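Local structure of PhiRv1 phage protein (Mycobacterium tuberculosis, 6LG3) at residues G46-A51 with A63-L68; D5-M10 with W67-A72. The protein is a mycobacterial toxin, EST12, that activates a RACK1-NLRP3-gasdermin D pyroptosis and IL-1 beta immune pathway. All coordinates share one frame. Residue numbers count along the deposited sequence, not the author numbering.

Contact 1: G46-A51 with A63-L68; sequences GDTENA and ADRDWL
An antiparallel beta hairpin, strands 50-55 and 58-64, runs here straight into the N-terminus of helix 65-73, while the turn 47-49 brings in the preceding strand 42-46. Asn50 and Asp64 form a non-hydrogen-bonded pair with CA atoms 4.5 Å apart. The next pair, Ala51 and Ala63, is hydrogen-bonded: Ala51 N donates to Ala63 O at 2.8 Å and Ala63 N to Ala51 O at 2.9 Å, with both CB atoms on one face of the sheet. The Asn50 CA also lies 3.4 Å from Ala63 O in a CA-H...O contact. Beyond the last bridge, N of Arg65, the first residue of the helix, donates to Glu49 O at 3.0 Å. Asp64 is the N-cap; its chi1 is t, and its OD1 accepts from Trp67 N at 2.8 Å. One water donates to Glu49 O (3.1 Å) and Asp64 OD2 (2.6 Å) and accepts from Asp66 N (3.0 Å).

With chi1 p, Asp47 OD1 accepts from Glu49 N, closing an Asx turn, and from Asn50 N, completing an Asx motif, both at 2.8 Å; its OD2 hydrogen-bonds with Tyr52 OH. Asp47 N donates to Asn50 O at 2.8 Å. Arg65 (m for chi1 to chi3) reaches across to the 46-50 backbone, its CG 3.4 Å from Asn50 N and its NH1 3.0 Å from Asp47 O. Inward, Ala51 CB touches Leu68 CD2 at 3.7 Å. Glu49 O is thus taken by Arg65 N and the water, and Trp67 N by its cap, so these polar groups at the strand-to-helix change are partnered.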
ATOM      1  N   GLY A  46       9.492   2.176  -5.011  1.00 38.35           N
ATOM      2  CA  GLY A  46      10.473   1.394  -4.279  1.00 38.80           C
ATOM      3  C   GLY A  46      11.868   1.915  -4.514  1.00 34.66           C
ATOM      4  O   GLY A  46      12.144   2.580  -5.519  1.00 36.95           O
ATOM      5  N   ASP A  47      12.743   1.646  -3.564  1.00 29.55           N
ATOM      6  CA  ASP A  47      14.174   1.781  -3.780  1.00 32.37           C
ATOM      7  C   ASP A  47      14.801   0.435  -3.426  1.00 34.00           C
ATOM      8  O   ASP A  47      14.091  -0.548  -3.176  1.00 34.50           O
ATOM      9  CB  ASP A  47      14.749   2.961  -2.984  1.00 33.93           C
ATOM     10  CG  ASP A  47      14.446   2.882  -1.496  1.00 38.13           C
ATOM     11  OD1 ASP A  47      14.696   1.822  -0.876  1.00 34.85           O
ATOM     12  OD2 ASP A  47      13.969   3.898  -0.944  1.00 39.04           O
ATOM     13  N   THR A  48      16.137   0.380  -3.408  1.00 31.50           N
ATOM     14  CA  THR A  48      16.790  -0.910  -3.172  1.00 32.98           C
ATOM     15  C   THR A  48      16.579  -1.428  -1.760  1.00 38.32           C
ATOM     16  O   THR A  48      16.833  -2.608  -1.510  1.00 40.00           O
ATOM     17  CB  THR A  48      18.283  -0.823  -3.460  1.00 37.72           C
ATOM     18  OG1 THR A  48      18.872   0.196  -2.644  1.00 41.09           O
ATOM     19  CG2 THR A  48      18.507  -0.495  -4.923  1.00 44.13           C
ATOM     20  N   GLU A  49      16.118  -0.589  -0.842  1.00 34.34           N
ATOM     21  CA  GLU A  49      15.878  -1.001   0.533  1.00 36.01           C
ATOM     22  C   GLU A  49      14.403  -1.197   0.862  1.00 38.25           C
ATOM     23  O   GLU A  49      14.057  -2.180   1.527  1.00 32.99           O
ATOM     24  CB  GLU A  49      16.474   0.027   1.505  1.00 42.67           C
ATOM     25  CG  GLU A  49      17.888  -0.290   1.995  1.00 60.03           C
ATOM     26  CD  GLU A  49      18.970   0.305   1.104  1.00 73.18           C
ATOM     27  OE1 GLU A  49      20.146  -0.039   1.313  1.00 76.06           O
ATOM     28  OE2 GLU A  49      18.641   1.108   0.208  1.00 74.96           O
ATOM     29  N   ASN A  50      13.515  -0.308   0.410  1.00 28.55           N
ATOM     30  CA  ASN A  50      12.141  -0.318   0.886  1.00 24.61           C
ATOM     31  C   ASN A  50      11.169  -0.105  -0.265  1.00 29.29           C
ATOM     32  O   ASN A  50      11.516   0.442  -1.314  1.00 31.90           O
ATOM     33  CB  ASN A  50      11.916   0.775   1.939  1.00 36.75           C
ATOM     34  CG  ASN A  50      12.999   0.798   2.990  1.00 44.76           C
ATOM     35  OD1 ASN A  50      13.998   1.507   2.845  1.00 56.39           O
ATOM     36  ND2 ASN A  50      12.829   0.007   4.039  1.00 42.72           N
ATOM     37  N   ALA A  51       9.930  -0.524  -0.033  1.00 25.85           N
ATOM     38  CA  ALA A  51       8.779  -0.165  -0.846  1.00 28.04           C
ATOM     39  C   ALA A  51       7.892   0.776  -0.041  1.00 28.33           C
ATOM     40  O   ALA A  51       7.846   0.702   1.191  1.00 29.06           O
ATOM     41  CB  ALA A  51       7.991  -1.412  -1.262  1.00 26.53           C
ATOM     42  N   ALA A  63       7.644  -0.967   3.584  1.00 24.12           N
ATOM     43  CA  ALA A  63       7.978  -2.356   3.863  1.00 27.27           C
ATOM     44  C   ALA A  63       9.367  -2.656   3.319  1.00 30.56           C
ATOM     45  O   ALA A  63       9.710  -2.230   2.219  1.00 25.52           O
ATOM     46  CB  ALA A  63       6.956  -3.314   3.239  1.00 27.87           C
ATOM     47  N   ASP A  64      10.157  -3.388   4.096  1.00 27.65           N
ATOM     48  CA  ASP A  64      11.441  -3.864   3.607  1.00 24.95           C
ATOM     49  C   ASP A  64      11.252  -4.654   2.317  1.00 27.22           C
ATOM     50  O   ASP A  64      10.321  -5.450   2.198  1.00 29.56           O
ATOM     51  CB  ASP A  64      12.082  -4.748   4.673  1.00 27.59           C
ATOM     52  CG  ASP A  64      13.344  -5.396   4.194  1.00 31.18           C
ATOM     53  OD1 ASP A  64      13.293  -6.594   3.898  1.00 32.65           O
ATOM     54  OD2 ASP A  64      14.372  -4.696   4.132  1.00 35.79           O
ATOM     55  N   ARG A  65      12.137  -4.429   1.335  1.00 26.71           N
ATOM     56  CA  ARG A  65      11.950  -5.057   0.022  1.00 26.72           C
ATOM     57  C   ARG A  65      12.157  -6.570   0.070  1.00 33.07           C
ATOM     58  O   ARG A  65      11.468  -7.311  -0.639  1.00 34.15           O
ATOM     59  CB  ARG A  65      12.895  -4.441  -1.017  1.00 34.99           C
ATOM     60  CG  ARG A  65      12.544  -3.019  -1.453  1.00 39.38           C
ATOM     61  CD  ARG A  65      11.371  -2.954  -2.430  1.00 29.27           C
ATOM     62  NE  ARG A  65      11.564  -3.754  -3.638  1.00 36.01           N
ATOM     63  CZ  ARG A  65      11.934  -3.264  -4.820  1.00 40.96           C
ATOM     64  NH1 ARG A  65      12.189  -1.969  -4.960  1.00 39.09           N
ATOM     65  NH2 ARG A  65      12.068  -4.074  -5.861  1.00 47.34           N
ATOM     66  N   ASP A  66      13.131  -7.051   0.849  1.00 29.26           N
ATOM     67  CA  ASP A  66      13.311  -8.499   0.993  1.00 28.49           C
ATOM     68  C   ASP A  66      12.103  -9.135   1.668  1.00 31.24           C
ATOM     69  O   ASP A  66      11.620 -10.190   1.235  1.00 29.24           O
ATOM     70  CB  ASP A  66      14.584  -8.807   1.784  1.00 31.87           C
ATOM     71  CG  ASP A  66      15.845  -8.469   1.014  1.00 47.54           C
ATOM     72  OD1 ASP A  66      16.851  -8.095   1.650  1.00 51.82           O
ATOM     73  OD2 ASP A  66      15.827  -8.574  -0.232  1.00 55.00           O
ATOM     74  N   TRP A  67      11.607  -8.517   2.743  1.00 29.92           N
ATOM     75  CA  TRP A  67      10.404  -9.027   3.395  1.00 30.41           C
ATOM     76  C   TRP A  67       9.219  -9.036   2.432  1.00 27.91           C
ATOM     77  O   TRP A  67       8.454 -10.012   2.381  1.00 25.45           O
ATOM     78  CB  TRP A  67      10.100  -8.183   4.640  1.00 29.25           C
ATOM     79  CG  TRP A  67       8.863  -8.596   5.392  1.00 29.13           C
ATOM     80  CD1 TRP A  67       8.799  -9.425   6.467  1.00 28.49           C
ATOM     81  CD2 TRP A  67       7.514  -8.187   5.117  1.00 30.03           C
ATOM     82  NE1 TRP A  67       7.494  -9.566   6.881  1.00 33.13           N
ATOM     83  CE2 TRP A  67       6.687  -8.813   6.067  1.00 33.31           C
ATOM     84  CE3 TRP A  67       6.930  -7.353   4.160  1.00 35.16           C
ATOM     85  CZ2 TRP A  67       5.305  -8.633   6.089  1.00 34.37           C
ATOM     86  CZ3 TRP A  67       5.550  -7.173   4.182  1.00 32.83           C
ATOM     87  CH2 TRP A  67       4.758  -7.810   5.137  1.00 30.94           C
ATOM     88  N   LEU A  68       9.051  -7.958   1.657  1.00 27.99           N
ATOM     89  CA  LEU A  68       7.926  -7.875   0.730  1.00 25.59           C
ATOM     90  C   LEU A  68       8.043  -8.918  -0.375  1.00 30.46           C
ATOM     91  O   LEU A  68       7.049  -9.545  -0.759  1.00 26.18           O
ATOM     92  CB  LEU A  68       7.848  -6.472   0.123  1.00 29.04           C
ATOM     93  CG  LEU A  68       6.636  -6.172  -0.759  1.00 30.47           C
ATOM     94  CD1 LEU A  68       5.385  -6.095   0.076  1.00 28.08           C
ATOM     95  CD2 LEU A  68       6.840  -4.876  -1.529  1.00 28.27           C
TER
HETATM   96  O   HOH W   1      15.270  -5.064   1.709  1.00 42.54           O

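Contact 2: D5-M10 with W67-A72; sequences DERQLM and WLAFHA
Two right-handed alpha-helical segments cross almost perpendicularly, their axes 9.0 Å apart at closest approach with a crossing angle of 102°; Glu6 and Ala72 have the nearest CA atoms, 5.3 Å apart. Apolar packing dominates. Leu9 (chi1 t, chi2 p) is a knob in a hole formed by Trp67, Leu68, His71 and Ala72: its CD2 lies 3.6 Å from Leu68 CD1, 3.7 Å from His71 CB and 4.3 Å from Trp67 CZ3. Leu68, also t and p, reaches with CD2 to Met10 CG at 3.8 Å and Glu6 CB at 3.9 Å. Where the CA atoms are nearest, Ala72 CB lies 3.7 Å from Glu6 CG; it is also 4.1 Å from Asp5 CB.

Polar groups make no hydrogen bond between the segments. Glu6 passes its aliphatic part along the other helix, with OE2 3.4 Å from Ala69 CA, while OE1 accepts from Thr3 N. Within helix 65-73, His71 ND1 donates to Trp67 O at 3.2 Å.

Helix 4-22 packs against both the C-terminal helix, whose Leu68 also reaches Ala51, and the sheet: Met10 (m throughout) packs on Leu44, Ala51, Leu53, Val61 and Ala63, touching all three strands.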
ATOM      1  N   ASP A   5       2.114  -9.095  -7.485  1.00 39.28           N
ATOM      2  CA  ASP A   5       1.852  -9.627  -6.151  1.00 36.68           C
ATOM      3  C   ASP A   5       2.400  -8.707  -5.069  1.00 33.78           C
ATOM      4  O   ASP A   5       1.786  -8.556  -4.003  1.00 33.03           O
ATOM      5  CB  ASP A   5       2.434 -11.032  -6.017  1.00 40.84           C
ATOM      6  CG  ASP A   5       1.655 -12.054  -6.809  1.00 55.90           C
ATOM      7  OD1 ASP A   5       2.260 -13.044  -7.266  1.00 60.79           O
ATOM      8  OD2 ASP A   5       0.426 -11.868  -6.959  1.00 69.52           O
ATOM      9  N   GLU A   6       3.551  -8.085  -5.321  1.00 35.78           N
ATOM     10  CA  GLU A   6       4.086  -7.131  -4.354  1.00 34.10           C
ATOM     11  C   GLU A   6       3.184  -5.908  -4.228  1.00 28.92           C
ATOM     12  O   GLU A   6       2.949  -5.423  -3.114  1.00 25.08           O
ATOM     13  CB  GLU A   6       5.505  -6.722  -4.743  1.00 29.14           C
ATOM     14  CG  GLU A   6       6.555  -7.788  -4.424  1.00 36.56           C
ATOM     15  CD  GLU A   6       7.911  -7.481  -5.043  1.00 44.15           C
ATOM     16  OE1 GLU A   6       7.959  -6.733  -6.043  1.00 42.89           O
ATOM     17  OE2 GLU A   6       8.930  -7.982  -4.526  1.00 45.10           O
ATOM     18  N   ARG A   7       2.662  -5.401  -5.351  1.00 28.31           N
ATOM     19  CA  ARG A   7       1.726  -4.276  -5.276  1.00 33.82           C
ATOM     20  C   ARG A   7       0.459  -4.669  -4.529  1.00 36.06           C
ATOM     21  O   ARG A   7      -0.061  -3.894  -3.715  1.00 28.56           O
ATOM     22  CB  ARG A   7       1.377  -3.763  -6.679  1.00 38.20           C
ATOM     23  CG  ARG A   7       2.552  -3.188  -7.461  1.00 50.08           C
ATOM     24  CD  ARG A   7       2.126  -2.688  -8.841  1.00 58.97           C
ATOM     25  NE  ARG A   7       3.262  -2.620  -9.758  1.00 68.01           N
ATOM     26  CZ  ARG A   7       4.010  -1.537  -9.954  1.00 71.03           C
ATOM     27  NH1 ARG A   7       3.745  -0.411  -9.298  1.00 66.08           N
ATOM     28  NH2 ARG A   7       5.024  -1.580 -10.807  1.00 72.69           N
ATOM     29  N   GLN A   8      -0.051  -5.877  -4.794  1.00 37.77           N
ATOM     30  CA  GLN A   8      -1.238  -6.359  -4.100  1.00 36.06           C
ATOM     31  C   GLN A   8      -1.011  -6.418  -2.591  1.00 34.50           C
ATOM     32  O   GLN A   8      -1.865  -5.977  -1.805  1.00 32.84           O
ATOM     33  CB  GLN A   8      -1.624  -7.729  -4.660  1.00 37.75           C
ATOM     34  CG  GLN A   8      -3.028  -8.181  -4.343  1.00 56.54           C
ATOM     35  CD  GLN A   8      -3.443  -9.377  -5.183  1.00 72.38           C
ATOM     36  OE1 GLN A   8      -3.920  -9.222  -6.310  1.00 77.01           O
ATOM     37  NE2 GLN A   8      -3.252 -10.579  -4.642  1.00 75.53           N
ATOM     38  N   LEU A   9       0.151  -6.932  -2.167  1.00 29.28           N
ATOM     39  CA  LEU A   9       0.453  -6.986  -0.740  1.00 29.13           C
ATOM     40  C   LEU A   9       0.562  -5.584  -0.138  1.00 33.83           C
ATOM     41  O   LEU A   9       0.060  -5.331   0.968  1.00 30.80           O
ATOM     42  CB  LEU A   9       1.734  -7.793  -0.517  1.00 26.04           C
ATOM     43  CG  LEU A   9       2.201  -7.984   0.922  1.00 34.38           C
ATOM     44  CD1 LEU A   9       1.062  -8.462   1.807  1.00 36.63           C
ATOM     45  CD2 LEU A   9       3.349  -8.992   0.929  1.00 35.94           C
ATOM     46  N   MET A  10       1.194  -4.649  -0.854  1.00 30.93           N
ATOM     47  CA  MET A  10       1.264  -3.282  -0.342  1.00 25.22           C
ATOM     48  C   MET A  10      -0.131  -2.678  -0.192  1.00 27.13           C
ATOM     49  O   MET A  10      -0.402  -1.959   0.777  1.00 27.60           O
ATOM     50  CB  MET A  10       2.137  -2.411  -1.252  1.00 24.96           C
ATOM     51  CG  MET A  10       3.641  -2.779  -1.232  1.00 27.39           C
ATOM     52  SD  MET A  10       4.442  -2.351   0.332  1.00 30.15           S
ATOM     53  CE  MET A  10       4.476  -0.547   0.287  1.00 29.78           C
ATOM     54  N   TRP A  67      11.607  -8.517   2.743  1.00 29.92           N
ATOM     55  CA  TRP A  67      10.404  -9.027   3.395  1.00 30.41           C
ATOM     56  C   TRP A  67       9.219  -9.036   2.432  1.00 27.91           C
ATOM     57  O   TRP A  67       8.454 -10.012   2.381  1.00 25.45           O
ATOM     58  CB  TRP A  67      10.100  -8.183   4.640  1.00 29.25           C
ATOM     59  CG  TRP A  67       8.863  -8.596   5.392  1.00 29.13           C
ATOM     60  CD1 TRP A  67       8.799  -9.425   6.467  1.00 28.49           C
ATOM     61  CD2 TRP A  67       7.514  -8.187   5.117  1.00 30.03           C
ATOM     62  NE1 TRP A  67       7.494  -9.566   6.881  1.00 33.13           N
ATOM     63  CE2 TRP A  67       6.687  -8.813   6.067  1.00 33.31           C
ATOM     64  CE3 TRP A  67       6.930  -7.353   4.160  1.00 35.16           C
ATOM     65  CZ2 TRP A  67       5.305  -8.633   6.089  1.00 34.37           C
ATOM     66  CZ3 TRP A  67       5.550  -7.173   4.182  1.00 32.83           C
ATOM     67  CH2 TRP A  67       4.758  -7.810   5.137  1.00 30.94           C
ATOM     68  N   LEU A  68       9.051  -7.958   1.657  1.00 27.99           N
ATOM     69  CA  LEU A  68       7.926  -7.875   0.730  1.00 25.59           C
ATOM     70  C   LEU A  68       8.043  -8.918  -0.375  1.00 30.46           C
ATOM     71  O   LEU A  68       7.049  -9.545  -0.759  1.00 26.18           O
ATOM     72  CB  LEU A  68       7.848  -6.472   0.123  1.00 29.04           C
ATOM     73  CG  LEU A  68       6.636  -6.172  -0.759  1.00 30.47           C
ATOM     74  CD1 LEU A  68       5.385  -6.095   0.076  1.00 28.08           C
ATOM     75  CD2 LEU A  68       6.840  -4.876  -1.529  1.00 28.27           C
ATOM     76  N   ALA A  69       9.250  -9.113  -0.906  1.00 29.93           N
ATOM     77  CA  ALA A  69       9.448 -10.129  -1.933  1.00 31.91           C
ATOM     78  C   ALA A  69       9.154 -11.524  -1.388  1.00 32.94           C
ATOM     79  O   ALA A  69       8.486 -12.329  -2.050  1.00 38.49           O
ATOM     80  CB  ALA A  69      10.874 -10.045  -2.487  1.00 31.33           C
ATOM     81  N   PHE A  70       9.631 -11.825  -0.176  1.00 32.22           N
ATOM     82  CA  PHE A  70       9.365 -13.143   0.399  1.00 31.97           C
ATOM     83  C   PHE A  70       7.869 -13.362   0.605  1.00 36.05           C
ATOM     84  O   PHE A  70       7.310 -14.362   0.145  1.00 36.03           O
ATOM     85  CB  PHE A  70      10.120 -13.316   1.717  1.00 29.70           C
ATOM     86  CG  PHE A  70       9.910 -14.656   2.353  1.00 39.42           C
ATOM     87  CD1 PHE A  70      10.577 -15.769   1.867  1.00 45.56           C
ATOM     88  CD2 PHE A  70       9.052 -14.806   3.432  1.00 42.78           C
ATOM     89  CE1 PHE A  70      10.394 -17.016   2.442  1.00 49.37           C
ATOM     90  CE2 PHE A  70       8.863 -16.054   4.015  1.00 48.29           C
ATOM     91  CZ  PHE A  70       9.537 -17.155   3.516  1.00 44.58           C
ATOM     92  N   HIS A  71       7.195 -12.432   1.279  1.00 30.77           N
ATOM     93  CA  HIS A  71       5.779 -12.656   1.552  1.00 39.21           C
ATOM     94  C   HIS A  71       4.910 -12.580   0.303  1.00 35.22           C
ATOM     95  O   HIS A  71       3.825 -13.173   0.289  1.00 36.56           O
ATOM     96  CB  HIS A  71       5.284 -11.676   2.618  1.00 36.15           C
ATOM     97  CG  HIS A  71       5.709 -12.064   3.998  1.00 45.78           C
ATOM     98  ND1 HIS A  71       7.013 -11.953   4.432  1.00 44.07           N
ATOM     99  CD2 HIS A  71       5.017 -12.615   5.022  1.00 47.16           C
ATOM    100  CE1 HIS A  71       7.099 -12.393   5.676  1.00 46.45           C
ATOM    101  NE2 HIS A  71       5.902 -12.797   6.057  1.00 52.78           N
ATOM    102  N   ALA A  72       5.357 -11.895  -0.751  1.00 31.54           N
ATOM    103  CA  ALA A  72       4.565 -11.874  -1.975  1.00 37.21           C
ATOM    104  C   ALA A  72       4.778 -13.126  -2.817  1.00 40.48           C
ATOM    105  O   ALA A  72       3.865 -13.540  -3.539  1.00 42.32           O
ATOM    106  CB  ALA A  72       4.887 -10.627  -2.803  1.00 35.02           C
TER

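Both contacts use helix 65-73, and their centres lie about 9 Å apart. Contact 1 pairs the strand ends by backbone hydrogen bonds and ties in the helix start through one more and a water, much of it near the surface; contact 2 holds a later turn of the helix against helix 4-22 by side-chain packing without a hydrogen bond between the segments. Trp67 and Leu68 belong to both, but only buried Leu68 makes contacts across both, and Met10 of contact 2 meets contact 1 directly, its CE 3.7 Å from Ala51 C and its SD 4.0 Å from Ala63 CB. Each is partly buried, with exposed residues at its margins and a small apolar core continuous between them.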